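Local structure of extracellular solute-binding protein family 5 (Brucella melitensis, 4ONY) at residues T13-A18 with G23-P28; T54-N59 with L63-T68; E265-G270 with Y287-V292; S362-P367 with V550-D555; M439-D444 with Q475-F480. The protein probably binds peptides or related solutes in the periplasm and delivers them to an ABC transporter for uptake, as a family 5 extracellular solute-binding protein. All blocks are in the same frame, centred on the assembly; numbering follows the deposited sequence.

How the interactions relate
Five contacts spread over one chain illustrate how local contacts join separate parts of the fold in a large solute-binding protein: none touches another, and the nearest atoms of any pair are at least about 14 Å apart. Interactions 1, 2 and 3 follow one another along the chain, whereas interaction 5 falls within the long excursion between the two segments of interaction 4; the centres of those two lie about 27 Å apart. Interactions 2 and 4 sit on opposite sides of the chain's centre, as do 1 and 5. A bound 1-ethoxy-2-(2-ethoxyethoxy)ethane lies about 9 Å from the side chain of Phe-55 in interaction 2 and about 11 Å from that of Phe-267 in interaction 3.

Interaction 1 of 5, residues T13-A18 with G23-P28; sequences TAPDYA and GDVALP
Tyr-17 reaches across to the main chain of Leu-27 where loops flank the short strand 18-20, which pairs antiparallel with strand 97-108 in a six-stranded sheet. The tight part of the contact is the phenol tip. Its OH donates to Leu-27 O at 2.6 Å, lying in the carbonyl plane and on a lone pair, with a C=O...O angle of 142°. That oxygen also lies at the edge of the ring, near the ring plane. With chi1 at 65°, CG of Tyr-17 lies between its own backbone N and carbonyl carbon, which swings the ring across to the 23-28 loop, and Pro-28 CA comes within 3.4 Å of the hydroxyl oxygen.

Val-25 forms the apolar half. Its CG1 faces both the methyl of Ala-18, the buried member of the group, and the tyrosine ring, approaching Tyr-17 CE2 obliquely at 4.2 Å. Tyr-99, from strand 97-108, touches Tyr-17, Ala-18 and Val-25 alike, while its hydroxyl is hydrogen-bonded to Leu-27 N. Toward the surface the packing thins. Pro-28 is exposed, and partly exposed Pro-15 makes a slighter contact with the other valine branch, its CG standing 4.3 Å from Val-25 CG2.

Interaction 2 of 5, residues T54-N59 with L63-T68; sequences TFDSLN and LKSMRT
Two overlapping beta turns, a type II turn from Leu-63 to Met-66 and a type I turn from Ser-65 to Thr-68, fold the loop after strand 46-52 back on itself, so that Thr-68 meets Phe-55, Asp-56 and Ser-57. Thr-68 is gripped through both its backbone and its side chain. Its carbonyl oxygen accepts from Asp-56 N at 2.8 Å, a nearly straight bond with an N-H...O angle of 166°. A weak, bent second bond comes from Ser-57 N, and Phe-55 CA adds a CA-H...O contact of 3.3 Å to the same oxygen.

The hydroxyl of Thr-68 returns the link by donating to Asp-56 OD1 at 2.6 Å. It meets the carboxylate oxygen from above the plane, 40° out of it. Asp-56 has chi1 at 60°, which brings OD1 to this hydroxyl while the residue's own N-H bonds to Thr-68 O. OD1 thereby comes within 3.1 Å of Thr-68 O, an approach of two acceptors that the donors placed on them, Thr-68 OG1 and Asp-56 N, may offset.

Packing is tight beside these bonds: Ser-57 CB and Ser-65 CB are only 3.4 Å apart. Their hydroxyls turn to other partners, Ser-57 OG to Thr-206 N and Ser-65 OG to Ser-205 OG. The ring of Phe-55 leads away from the 63-68 segment, against Val-221 and Tyr-256, the latter a residue of the bound ether's pocket. The whole is a compact loop closed by overlapping type II and type I beta turns, pinned by the backbone and side-chain bonds of Asp-56 to Thr-68.

Interaction 3 of 5, residues E265-G270 with Y287-V292; sequences ESFKKG and YDFPAV
Phe-289 presents its ring in two ways to helix 260-268: one face to Lys-268 and its edge to Phe-267. The lysine supplies its aliphatic stem. Its CG lies 3.8 Å from the ring centroid and 15° off the normal, a CH-pi contact over the face. The opposite face is occupied by Val-292 CG2, so the ring is sandwiched between a methylene and a methyl group. Phe-289 takes chi1 of 56°, which turns the ring from its N-cap position toward the 265-270 segment.

Beyond CG the lysine leaves the ring and bends at chi3, carrying NZ back to Glu-265 OE2 along its own helix in a salt bridge of 3.4 Å whose hydrogen bond is weak. Apolar stem and charged end thereby serve different partners.

Phe-267 comes to the edge instead. Its CE2 stands 4.2 Å from Phe-289 CZ, near the plane of that ring, and 4.4 Å from Tyr-287 CE2, where the approach is oblique to both rings. The tyrosine hydroxyl is hydrogen-bonded to Glu-277 OE1. The end of helix 260-268, closed by a Schellman motif at Gly-270, thus packs on the residues that lead into helix 290-293, with Val-297 of strand 297-302 and Ala-569 and Trp-571 of strand 566-571 lining Phe-267.

Interaction 4 of 5, residues S362-P367 with V550-D555; sequences SSVGRP and VLISGD
A type II beta turn from Ser-363 to Arg-366, in the loop between strand 350-351 and helix 370-376, meets the last turn of helix 537-553, where Ile-552 supplies the apolar contact. The contact is small, 75 Å² summed over both sides, but mostly buried. Ile-552 points toward the loop, and its terminal methyl CD1 does all the close touching. CD1 lies 4.0 Å from Val-364 CG2 and 3.7 Å from Ser-363 OG, so that it sits against both of the first two residues of the turn.

The isoleucine reaches this far because its chain is extended, with chi2 at 161° carrying CD1 away from the helix. The valine and isoleucine side chains meet at about a right angle, and only one branch of Val-364 takes part. The other neighbour is polar in name, yet Ser-363 OG meets CD1 by van der Waals contact alone. Its polar partner is Asp-548 OD2, one turn back on the same helix, so the hydroxyl ties the loop to the helix while its flank packs against the methyl.

The loop also carries bonds of its own. Ser-362 OG accepts from Val-364 N at 3.2 Å, and Arg-366 N is bonded to Ser-363 O at 3.2 Å across the turn. Arg-366 O is held by Arg-549 of the helix, and Val-387 of helix 385-389 touches Ile-552 as well. The arrangement is that of an ST turn overlapping the start of a type II beta turn, docked on the C-terminal end of a helix.

Interaction 5 of 5, residues M439-D444 with Q475-F480; sequences MTRSPD and QRLQTF
Met-439 reaches from strand 435-440 to Arg-476 on helix 470-478, and its sulfur is the atom that matters. From CB the chain runs out fully extended, CG being anti to the backbone N (chi1 -176°) and SD anti to CA, which carries the sulfur straight toward the helix. There SD lies over one face of the Arg-476 guanidinium, 3.4 Å above its plane and offset toward the rim. The distances are 3.5 Å to Arg-476 NE and 3.6 Å to Arg-476 CZ, with Arg-476 CD close behind at 3.7 Å from the sulfur. A bend at chi3 of 65° then folds the terminal methyl back, and CE ends 3.9 Å from Arg-476 CB.

The setting is a mixed six-stranded sheet in which strand 435-440 runs parallel to both 462-467 and 484-489, and helix 470-478 belongs to the connection between those two strands, a beta-alpha-beta crossover. Arg-476 itself bends at chi3, its guanidinium held by a salt bridge from NH2 to Glu-437 and a hydrogen bond from NE to Asp-481 O; these probably fix the plane on which the sulfur rests.

Farther along, Arg-441 comes to the same helix. Its NH2 meets Leu-477 CD1 obliquely at 4.1 Å, the two side chains crossing at about a right angle, while NH1 is paired with Asp-470 in a salt bridge and bonded to Gln-474 OE1.

Interaction 1 of 5, residues T13-A18 with G23-P28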
# COMPACT_ATOMS: atom_id res chain seq x y z
N THR A 13 -30.81 -5.06 -7.07
CA THR A 13 -29.99 -5.60 -6.01
C THR A 13 -28.93 -4.59 -5.55
O THR A 13 -28.31 -4.83 -4.50
CB THR A 13 -29.27 -6.91 -6.41
OG1 THR A 13 -28.36 -6.64 -7.48
CG2 THR A 13 -30.26 -7.97 -6.85
N ALA A 14 -28.73 -3.50 -6.32
CA ALA A 14 -27.61 -2.56 -6.06
C ALA A 14 -28.00 -1.48 -5.08
O ALA A 14 -29.00 -0.84 -5.25
CB ALA A 14 -27.13 -1.91 -7.36
N PRO A 15 -27.19 -1.26 -4.05
CA PRO A 15 -27.54 -0.17 -3.11
C PRO A 15 -27.34 1.18 -3.77
O PRO A 15 -26.53 1.30 -4.70
CB PRO A 15 -26.57 -0.39 -1.96
CG PRO A 15 -25.37 -1.07 -2.59
CD PRO A 15 -25.91 -1.90 -3.71
N ASP A 16 -28.09 2.20 -3.32
CA ASP A 16 -27.94 3.54 -3.88
C ASP A 16 -26.98 4.44 -3.09
O ASP A 16 -26.76 5.58 -3.47
CB ASP A 16 -29.32 4.21 -4.08
CG ASP A 16 -29.97 4.62 -2.76
OD1 ASP A 16 -29.38 4.39 -1.70
OD2 ASP A 16 -31.08 5.17 -2.79
N TYR A 17 -26.45 3.94 -1.99
CA TYR A 17 -25.70 4.73 -1.02
C TYR A 17 -24.27 4.19 -0.87
O TYR A 17 -23.48 4.67 -0.01
CB TYR A 17 -26.39 4.66 0.35
CG TYR A 17 -26.38 3.26 0.97
CD1 TYR A 17 -27.36 2.30 0.63
CD2 TYR A 17 -25.42 2.90 1.87
CE1 TYR A 17 -27.35 1.02 1.20
CE2 TYR A 17 -25.40 1.63 2.43
CZ TYR A 17 -26.35 0.68 2.10
OH TYR A 17 -26.27 -0.59 2.68
N ALA A 18 -23.92 3.19 -1.66
CA ALA A 18 -22.61 2.56 -1.53
C ALA A 18 -22.23 1.88 -2.82
O ALA A 18 -23.09 1.52 -3.62
CB ALA A 18 -22.62 1.52 -0.42
N GLY A 23 -19.20 -6.37 -4.16
CA GLY A 23 -20.60 -6.50 -3.77
C GLY A 23 -20.81 -6.53 -2.28
O GLY A 23 -21.93 -6.33 -1.85
N ASP A 24 -19.76 -6.70 -1.49
CA ASP A 24 -19.88 -6.76 -0.01
C ASP A 24 -19.97 -5.34 0.60
O ASP A 24 -19.03 -4.56 0.51
CB ASP A 24 -18.70 -7.55 0.59
CG ASP A 24 -17.33 -6.98 0.16
OD1 ASP A 24 -17.11 -6.84 -1.06
OD2 ASP A 24 -16.48 -6.69 1.05
N VAL A 25 -21.11 -5.02 1.21
CA VAL A 25 -21.36 -3.71 1.82
C VAL A 25 -21.70 -3.93 3.28
O VAL A 25 -22.77 -4.41 3.61
CB VAL A 25 -22.49 -2.98 1.10
CG1 VAL A 25 -22.82 -1.64 1.79
CG2 VAL A 25 -22.08 -2.71 -0.36
N ALA A 26 -20.79 -3.55 4.16
CA ALA A 26 -20.96 -3.80 5.57
C ALA A 26 -22.04 -2.94 6.23
O ALA A 26 -22.68 -3.38 7.16
CB ALA A 26 -19.61 -3.60 6.30
N LEU A 27 -22.24 -1.70 5.77
CA LEU A 27 -23.13 -0.78 6.49
C LEU A 27 -24.48 -0.74 5.83
O LEU A 27 -24.55 -0.69 4.62
CB LEU A 27 -22.53 0.62 6.50
CG LEU A 27 -21.13 0.78 7.09
CD1 LEU A 27 -20.66 2.25 7.08
CD2 LEU A 27 -21.08 0.24 8.52
N PRO A 28 -25.56 -0.71 6.61
CA PRO A 28 -26.87 -0.52 6.05
C PRO A 28 -27.10 0.93 5.73
O PRO A 28 -26.29 1.78 6.12
CB PRO A 28 -27.80 -1.00 7.16
CG PRO A 28 -27.05 -0.64 8.40
CD PRO A 28 -25.59 -0.71 8.07

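Interaction 2 of 5, residues T54-N59 with L63-T68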
# COMPACT_ATOMS: atom_id res chain seq x y z
N THR A 54 10.10 18.13 1.40
CA THR A 54 9.86 19.53 1.07
C THR A 54 8.65 19.68 0.13
O THR A 54 8.13 18.68 -0.36
CB THR A 54 11.11 20.16 0.44
OG1 THR A 54 10.97 21.59 0.38
CG2 THR A 54 11.38 19.59 -0.98
N PHE A 55 8.22 20.91 -0.10
CA PHE A 55 7.19 21.17 -1.07
C PHE A 55 7.34 22.58 -1.54
O PHE A 55 7.83 23.41 -0.82
CB PHE A 55 5.80 20.96 -0.45
CG PHE A 55 5.31 22.12 0.35
CD1 PHE A 55 5.68 22.26 1.67
CD2 PHE A 55 4.52 23.08 -0.23
CE1 PHE A 55 5.26 23.35 2.40
CE2 PHE A 55 4.12 24.17 0.48
CZ PHE A 55 4.47 24.29 1.81
N ASP A 56 6.87 22.85 -2.75
CA ASP A 56 6.83 24.20 -3.27
C ASP A 56 5.62 24.48 -4.17
O ASP A 56 5.63 25.45 -4.90
CB ASP A 56 8.11 24.47 -4.07
CG ASP A 56 8.29 23.53 -5.24
OD1 ASP A 56 7.40 22.71 -5.59
OD2 ASP A 56 9.39 23.61 -5.81
N SER A 57 4.60 23.63 -4.15
CA SER A 57 3.46 23.84 -5.02
C SER A 57 2.22 23.16 -4.46
O SER A 57 2.34 22.28 -3.61
CB SER A 57 3.74 23.35 -6.46
OG SER A 57 2.68 23.73 -7.36
N LEU A 58 1.05 23.58 -4.95
CA LEU A 58 -0.22 23.17 -4.38
C LEU A 58 -1.22 22.59 -5.38
O LEU A 58 -2.44 22.67 -5.14
CB LEU A 58 -0.89 24.33 -3.65
CG LEU A 58 -0.08 25.04 -2.58
CD1 LEU A 58 -0.84 26.28 -2.07
CD2 LEU A 58 0.26 24.12 -1.45
N ASN A 59 -0.74 21.94 -6.44
CA ASN A 59 -1.59 21.29 -7.41
C ASN A 59 -1.20 19.84 -7.56
O ASN A 59 -0.21 19.52 -8.20
CB ASN A 59 -1.55 21.98 -8.75
CG ASN A 59 -2.56 21.41 -9.73
OD1 ASN A 59 -3.03 20.29 -9.58
ND2 ASN A 59 -2.93 22.20 -10.72
N LEU A 63 1.78 17.53 -13.94
CA LEU A 63 3.18 17.11 -13.97
C LEU A 63 4.09 18.05 -13.21
O LEU A 63 4.89 17.60 -12.43
CB LEU A 63 3.71 16.97 -15.41
CG LEU A 63 3.28 15.68 -16.12
CD1 LEU A 63 3.64 15.80 -17.61
CD2 LEU A 63 3.93 14.45 -15.51
N LYS A 64 3.93 19.36 -13.41
CA LYS A 64 4.87 20.31 -12.80
C LYS A 64 4.81 20.26 -11.27
O LYS A 64 3.72 20.38 -10.70
CB LYS A 64 4.60 21.77 -13.29
CG LYS A 64 5.55 22.83 -12.74
CD LYS A 64 6.96 22.51 -13.14
CE LYS A 64 8.03 23.49 -12.68
NZ LYS A 64 7.58 24.89 -12.69
N SER A 65 5.97 20.09 -10.63
CA SER A 65 6.10 20.02 -9.19
C SER A 65 5.37 18.81 -8.57
O SER A 65 5.06 18.81 -7.36
CB SER A 65 5.63 21.31 -8.48
OG SER A 65 6.43 22.39 -8.89
N MET A 66 5.15 17.78 -9.35
CA MET A 66 4.40 16.64 -8.83
C MET A 66 5.12 15.95 -7.66
O MET A 66 4.45 15.26 -6.88
CB MET A 66 4.09 15.63 -9.91
CG MET A 66 5.28 14.95 -10.53
SD MET A 66 4.80 13.70 -11.77
CE MET A 66 4.45 12.30 -10.69
N ARG A 67 6.44 16.09 -7.56
CA ARG A 67 7.20 15.48 -6.48
C ARG A 67 7.43 16.44 -5.30
O ARG A 67 7.98 16.04 -4.27
CB ARG A 67 8.50 14.88 -7.01
CG ARG A 67 8.29 13.55 -7.76
CD ARG A 67 9.57 12.96 -8.34
NE ARG A 67 10.15 13.91 -9.29
CZ ARG A 67 11.18 14.74 -9.08
NH1 ARG A 67 11.88 14.76 -7.92
NH2 ARG A 67 11.54 15.56 -10.07
N THR A 68 6.97 17.69 -5.42
CA THR A 68 7.14 18.64 -4.38
C THR A 68 5.82 19.37 -4.13
O THR A 68 5.78 20.59 -3.95
CB THR A 68 8.27 19.62 -4.73
OG1 THR A 68 8.01 20.23 -6.00
CG2 THR A 68 9.62 18.90 -4.79

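Interaction 3 of 5, residues E265-G270 with Y287-V292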
# COMPACT_ATOMS: atom_id res chain seq x y z
N GLU A 265 13.32 14.89 17.33
CA GLU A 265 13.65 15.88 18.35
C GLU A 265 12.52 16.90 18.54
O GLU A 265 12.22 17.33 19.65
CB GLU A 265 14.97 16.59 18.04
CG GLU A 265 16.20 15.74 18.24
CD GLU A 265 16.36 15.25 19.67
OE1 GLU A 265 16.15 16.07 20.59
OE2 GLU A 265 16.67 14.05 19.85
N SER A 266 11.90 17.30 17.44
CA SER A 266 10.82 18.28 17.51
C SER A 266 9.57 17.64 18.19
O SER A 266 8.85 18.32 18.94
CB SER A 266 10.50 18.77 16.11
OG SER A 266 9.55 19.81 16.12
N PHE A 267 9.33 16.34 17.95
CA PHE A 267 8.32 15.58 18.70
C PHE A 267 8.64 15.58 20.20
O PHE A 267 7.75 15.82 21.03
CB PHE A 267 8.20 14.14 18.19
CG PHE A 267 7.29 13.28 19.04
CD1 PHE A 267 5.94 13.53 19.10
CD2 PHE A 267 7.80 12.24 19.77
CE1 PHE A 267 5.10 12.76 19.90
CE2 PHE A 267 6.98 11.44 20.55
CZ PHE A 267 5.62 11.71 20.62
N LYS A 268 9.89 15.29 20.56
CA LYS A 268 10.29 15.24 21.97
C LYS A 268 10.11 16.58 22.67
O LYS A 268 9.78 16.60 23.84
CB LYS A 268 11.72 14.73 22.15
CG LYS A 268 11.91 13.23 21.87
CD LYS A 268 13.35 12.84 21.67
CE LYS A 268 14.22 13.25 22.83
NZ LYS A 268 15.57 12.66 22.72
N LYS A 269 10.30 17.70 21.95
CA LYS A 269 10.14 19.03 22.52
C LYS A 269 8.65 19.44 22.61
O LYS A 269 8.34 20.45 23.17
CB LYS A 269 10.91 20.05 21.68
N GLY A 270 7.73 18.65 22.05
CA GLY A 270 6.32 18.98 22.14
C GLY A 270 5.82 19.88 21.01
O GLY A 270 4.68 20.28 21.01
N TYR A 287 12.80 5.89 23.46
CA TYR A 287 11.65 6.49 24.08
C TYR A 287 11.78 6.43 25.60
O TYR A 287 10.81 6.26 26.32
CB TYR A 287 10.35 5.83 23.59
CG TYR A 287 9.97 6.17 22.16
CD1 TYR A 287 10.63 5.58 21.10
CD2 TYR A 287 8.97 7.09 21.86
CE1 TYR A 287 10.29 5.90 19.79
CE2 TYR A 287 8.63 7.40 20.55
CZ TYR A 287 9.28 6.79 19.52
OH TYR A 287 8.97 7.08 18.20
N ASP A 288 13.02 6.55 26.06
CA ASP A 288 13.36 6.60 27.48
C ASP A 288 13.45 8.06 27.99
O ASP A 288 14.19 8.32 28.88
CB ASP A 288 14.71 5.87 27.73
CG ASP A 288 15.88 6.38 26.83
OD1 ASP A 288 15.65 7.12 25.85
OD2 ASP A 288 17.03 5.97 27.04
N PHE A 289 12.73 8.99 27.43
CA PHE A 289 12.79 10.39 27.87
C PHE A 289 11.63 10.67 28.83
O PHE A 289 10.68 9.88 28.89
CB PHE A 289 12.82 11.35 26.67
CG PHE A 289 11.67 11.20 25.71
CD1 PHE A 289 11.73 10.31 24.67
CD2 PHE A 289 10.55 12.02 25.82
CE1 PHE A 289 10.68 10.23 23.74
CE2 PHE A 289 9.50 11.92 24.91
CZ PHE A 289 9.57 11.04 23.87
N PRO A 290 11.75 11.72 29.66
CA PRO A 290 10.88 11.86 30.84
C PRO A 290 9.41 11.88 30.55
O PRO A 290 8.65 11.25 31.30
CB PRO A 290 11.31 13.21 31.42
CG PRO A 290 12.76 13.31 31.08
CD PRO A 290 12.88 12.67 29.70
N ALA A 291 9.00 12.56 29.49
CA ALA A 291 7.58 12.64 29.15
C ALA A 291 6.95 11.25 29.02
O ALA A 291 5.80 11.05 29.46
CB ALA A 291 7.37 13.45 27.87
N VAL A 292 7.71 10.29 28.47
CA VAL A 292 7.18 8.93 28.29
C VAL A 292 7.02 8.33 29.67
O VAL A 292 5.99 7.71 29.96
CB VAL A 292 8.09 8.00 27.45
CG1 VAL A 292 7.52 6.59 27.37
CG2 VAL A 292 8.29 8.57 26.07

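Interaction 4 of 5, residues S362-P367 with V550-D555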
# COMPACT_ATOMS: atom_id res chain seq x y z
N SER A 362 -3.87 -14.14 2.74
CA SER A 362 -2.76 -15.07 2.91
C SER A 362 -3.23 -16.50 2.86
O SER A 362 -4.21 -16.87 3.54
CB SER A 362 -2.09 -14.85 4.28
OG SER A 362 -1.11 -15.84 4.53
N SER A 363 -2.49 -17.35 2.12
CA SER A 363 -2.78 -18.77 2.06
C SER A 363 -2.17 -19.59 3.19
O SER A 363 -2.49 -20.80 3.35
CB SER A 363 -2.26 -19.36 0.76
OG SER A 363 -0.83 -19.29 0.71
N VAL A 364 -1.26 -18.97 3.94
CA VAL A 364 -0.43 -19.72 4.90
C VAL A 364 -1.26 -20.25 6.08
O VAL A 364 -2.06 -19.54 6.66
CB VAL A 364 0.73 -18.83 5.38
CG1 VAL A 364 1.55 -19.50 6.47
CG2 VAL A 364 1.60 -18.49 4.18
N GLY A 365 -1.09 -21.55 6.41
CA GLY A 365 -1.80 -22.17 7.51
C GLY A 365 -3.27 -22.45 7.19
O GLY A 365 -4.08 -22.71 8.07
N ARG A 366 -3.63 -22.36 5.92
CA ARG A 366 -4.99 -22.68 5.45
C ARG A 366 -4.93 -23.76 4.39
O ARG A 366 -4.27 -23.58 3.34
CB ARG A 366 -5.62 -21.43 4.85
CG ARG A 366 -5.65 -20.25 5.80
CD ARG A 366 -6.27 -19.06 5.15
NE ARG A 366 -6.27 -17.96 6.09
CZ ARG A 366 -7.18 -17.76 7.02
NH1 ARG A 366 -8.28 -18.55 7.08
NH2 ARG A 366 -7.05 -16.75 7.85
N PRO A 367 -5.61 -24.89 4.61
CA PRO A 367 -5.75 -25.80 3.46
C PRO A 367 -6.50 -25.17 2.28
O PRO A 367 -7.37 -24.32 2.46
CB PRO A 367 -6.54 -26.97 4.04
CG PRO A 367 -7.36 -26.37 5.14
CD PRO A 367 -6.55 -25.22 5.70
N VAL A 550 0.94 -20.39 -5.39
CA VAL A 550 1.82 -20.61 -6.53
C VAL A 550 3.15 -19.84 -6.39
O VAL A 550 4.23 -20.38 -6.73
CB VAL A 550 1.13 -20.22 -7.86
CG1 VAL A 550 2.13 -20.34 -9.01
CG2 VAL A 550 -0.13 -21.06 -8.09
N LEU A 551 3.05 -18.60 -5.90
CA LEU A 551 4.19 -17.75 -5.77
C LEU A 551 5.15 -18.25 -4.68
O LEU A 551 6.38 -18.31 -4.89
CB LEU A 551 3.76 -16.31 -5.49
CG LEU A 551 3.03 -15.56 -6.57
CD1 LEU A 551 2.54 -14.20 -6.07
CD2 LEU A 551 3.91 -15.34 -7.81
N ILE A 552 4.60 -18.64 -3.54
CA ILE A 552 5.38 -19.26 -2.48
C ILE A 552 6.08 -20.54 -2.99
O ILE A 552 7.25 -20.79 -2.66
CB ILE A 552 4.52 -19.64 -1.28
CG1 ILE A 552 4.02 -18.37 -0.56
CG2 ILE A 552 5.31 -20.52 -0.28
CD1 ILE A 552 2.82 -18.62 0.35
N SER A 553 5.36 -21.33 -3.79
CA SER A 553 5.84 -22.63 -4.28
C SER A 553 6.93 -22.49 -5.34
O SER A 553 7.62 -23.45 -5.64
CB SER A 553 4.70 -23.47 -4.82
OG SER A 553 3.78 -23.80 -3.79
N GLY A 554 7.10 -21.29 -5.88
CA GLY A 554 8.16 -21.01 -6.81
C GLY A 554 9.47 -20.55 -6.16
O GLY A 554 10.47 -20.42 -6.85
N ASP A 555 9.45 -20.25 -4.86
CA ASP A 555 10.61 -19.64 -4.19
C ASP A 555 11.26 -18.53 -5.06
O ASP A 555 12.47 -18.53 -5.35
CB ASP A 555 11.61 -20.70 -3.76
CG ASP A 555 11.05 -21.58 -2.66
OD1 ASP A 555 11.15 -21.16 -1.46
OD2 ASP A 555 10.52 -22.66 -2.98

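Interaction 5 of 5, residues M439-D444 with Q475-F480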
# COMPACT_ATOMS: atom_id res chain seq x y z
N MET A 439 23.22 -7.52 -4.91
CA MET A 439 23.35 -6.09 -5.13
C MET A 439 22.48 -5.38 -4.08
O MET A 439 21.23 -5.60 -4.00
CB MET A 439 22.90 -5.69 -6.53
CG MET A 439 23.11 -4.20 -6.86
SD MET A 439 22.75 -3.70 -8.58
CE MET A 439 20.94 -4.03 -8.67
N THR A 440 23.13 -4.54 -3.29
CA THR A 440 22.46 -3.83 -2.19
C THR A 440 22.48 -2.32 -2.37
O THR A 440 23.38 -1.78 -3.01
CB THR A 440 23.15 -4.12 -0.87
OG1 THR A 440 24.54 -3.88 -1.01
CG2 THR A 440 22.93 -5.53 -0.49
N ARG A 441 21.48 -1.62 -1.82
CA ARG A 441 21.45 -0.14 -2.03
C ARG A 441 21.83 0.71 -0.85
O ARG A 441 21.87 1.92 -0.99
CB ARG A 441 20.11 0.42 -2.51
CG ARG A 441 18.93 -0.47 -2.60
CD ARG A 441 17.67 0.40 -2.51
NE ARG A 441 16.58 -0.08 -3.37
CZ ARG A 441 16.10 0.56 -4.45
NH1 ARG A 441 16.58 1.74 -4.89
NH2 ARG A 441 15.10 -0.01 -5.12
N SER A 442 22.02 0.11 0.33
CA SER A 442 22.14 0.87 1.58
C SER A 442 22.79 0.05 2.68
O SER A 442 22.86 -1.18 2.58
CB SER A 442 20.79 1.32 2.12
OG SER A 442 20.09 0.21 2.67
N PRO A 443 23.25 0.74 3.74
CA PRO A 443 23.87 0.00 4.84
C PRO A 443 22.91 -0.94 5.54
O PRO A 443 23.32 -2.02 5.91
CB PRO A 443 24.38 1.11 5.76
CG PRO A 443 24.70 2.23 4.80
CD PRO A 443 23.53 2.19 3.85
N ASP A 444 21.64 -0.58 5.65
CA ASP A 444 20.66 -1.54 6.16
C ASP A 444 20.55 -2.82 5.30
O ASP A 444 20.47 -3.93 5.84
CB ASP A 444 19.26 -0.93 6.28
CG ASP A 444 19.09 -0.06 7.52
OD1 ASP A 444 19.99 0.06 8.38
OD2 ASP A 444 18.00 0.51 7.64
N GLN A 475 19.48 1.76 -12.81
CA GLN A 475 19.93 1.38 -14.17
C GLN A 475 20.00 -0.16 -14.30
O GLN A 475 19.57 -0.73 -15.32
CB GLN A 475 21.31 2.01 -14.53
CG GLN A 475 21.29 3.50 -14.84
CD GLN A 475 22.70 4.09 -15.07
OE1 GLN A 475 23.71 3.48 -14.75
NE2 GLN A 475 22.74 5.28 -15.58
N ARG A 476 20.52 -0.83 -13.29
CA ARG A 476 20.60 -2.31 -13.29
C ARG A 476 19.24 -3.01 -13.10
O ARG A 476 19.00 -4.09 -13.67
CB ARG A 476 21.68 -2.74 -12.27
CG ARG A 476 23.09 -2.39 -12.79
CD ARG A 476 24.23 -2.78 -11.88
NE ARG A 476 24.26 -4.23 -11.68
CZ ARG A 476 25.15 -4.88 -10.92
NH1 ARG A 476 26.05 -4.19 -10.22
NH2 ARG A 476 25.09 -6.22 -10.78
N LEU A 477 18.36 -2.42 -12.29
CA LEU A 477 17.01 -2.93 -12.15
C LEU A 477 16.30 -2.95 -13.50
O LEU A 477 15.62 -3.90 -13.88
CB LEU A 477 16.19 -2.05 -11.19
CG LEU A 477 16.30 -2.32 -9.69
CD1 LEU A 477 15.22 -1.57 -8.91
CD2 LEU A 477 16.25 -3.80 -9.42
N GLN A 478 16.48 -1.87 -14.23
CA GLN A 478 15.81 -1.70 -15.50
C GLN A 478 16.05 -2.85 -16.48
O GLN A 478 15.14 -3.23 -17.23
CB GLN A 478 16.26 -0.35 -16.10
CG GLN A 478 15.78 -0.09 -17.51
CD GLN A 478 14.40 0.51 -17.56
OE1 GLN A 478 13.74 0.75 -16.53
NE2 GLN A 478 13.95 0.76 -18.77
N THR A 479 17.28 -3.38 -16.49
CA THR A 479 17.71 -4.40 -17.43
C THR A 479 17.79 -5.77 -16.74
O THR A 479 18.25 -6.71 -17.33
CB THR A 479 19.14 -4.09 -17.97
OG1 THR A 479 20.04 -3.96 -16.88
CG2 THR A 479 19.18 -2.73 -18.78
N PHE A 480 17.37 -5.85 -15.48
CA PHE A 480 17.45 -7.08 -14.70
C PHE A 480 18.90 -7.58 -14.61
O PHE A 480 19.13 -8.78 -14.64
CB PHE A 480 16.51 -8.13 -15.30
CG PHE A 480 15.10 -7.62 -15.48
CD1 PHE A 480 14.38 -7.16 -14.39
CD2 PHE A 480 14.50 -7.55 -16.74
CE1 PHE A 480 13.10 -6.63 -14.54
CE2 PHE A 480 13.21 -7.06 -16.91
CZ PHE A 480 12.51 -6.58 -15.81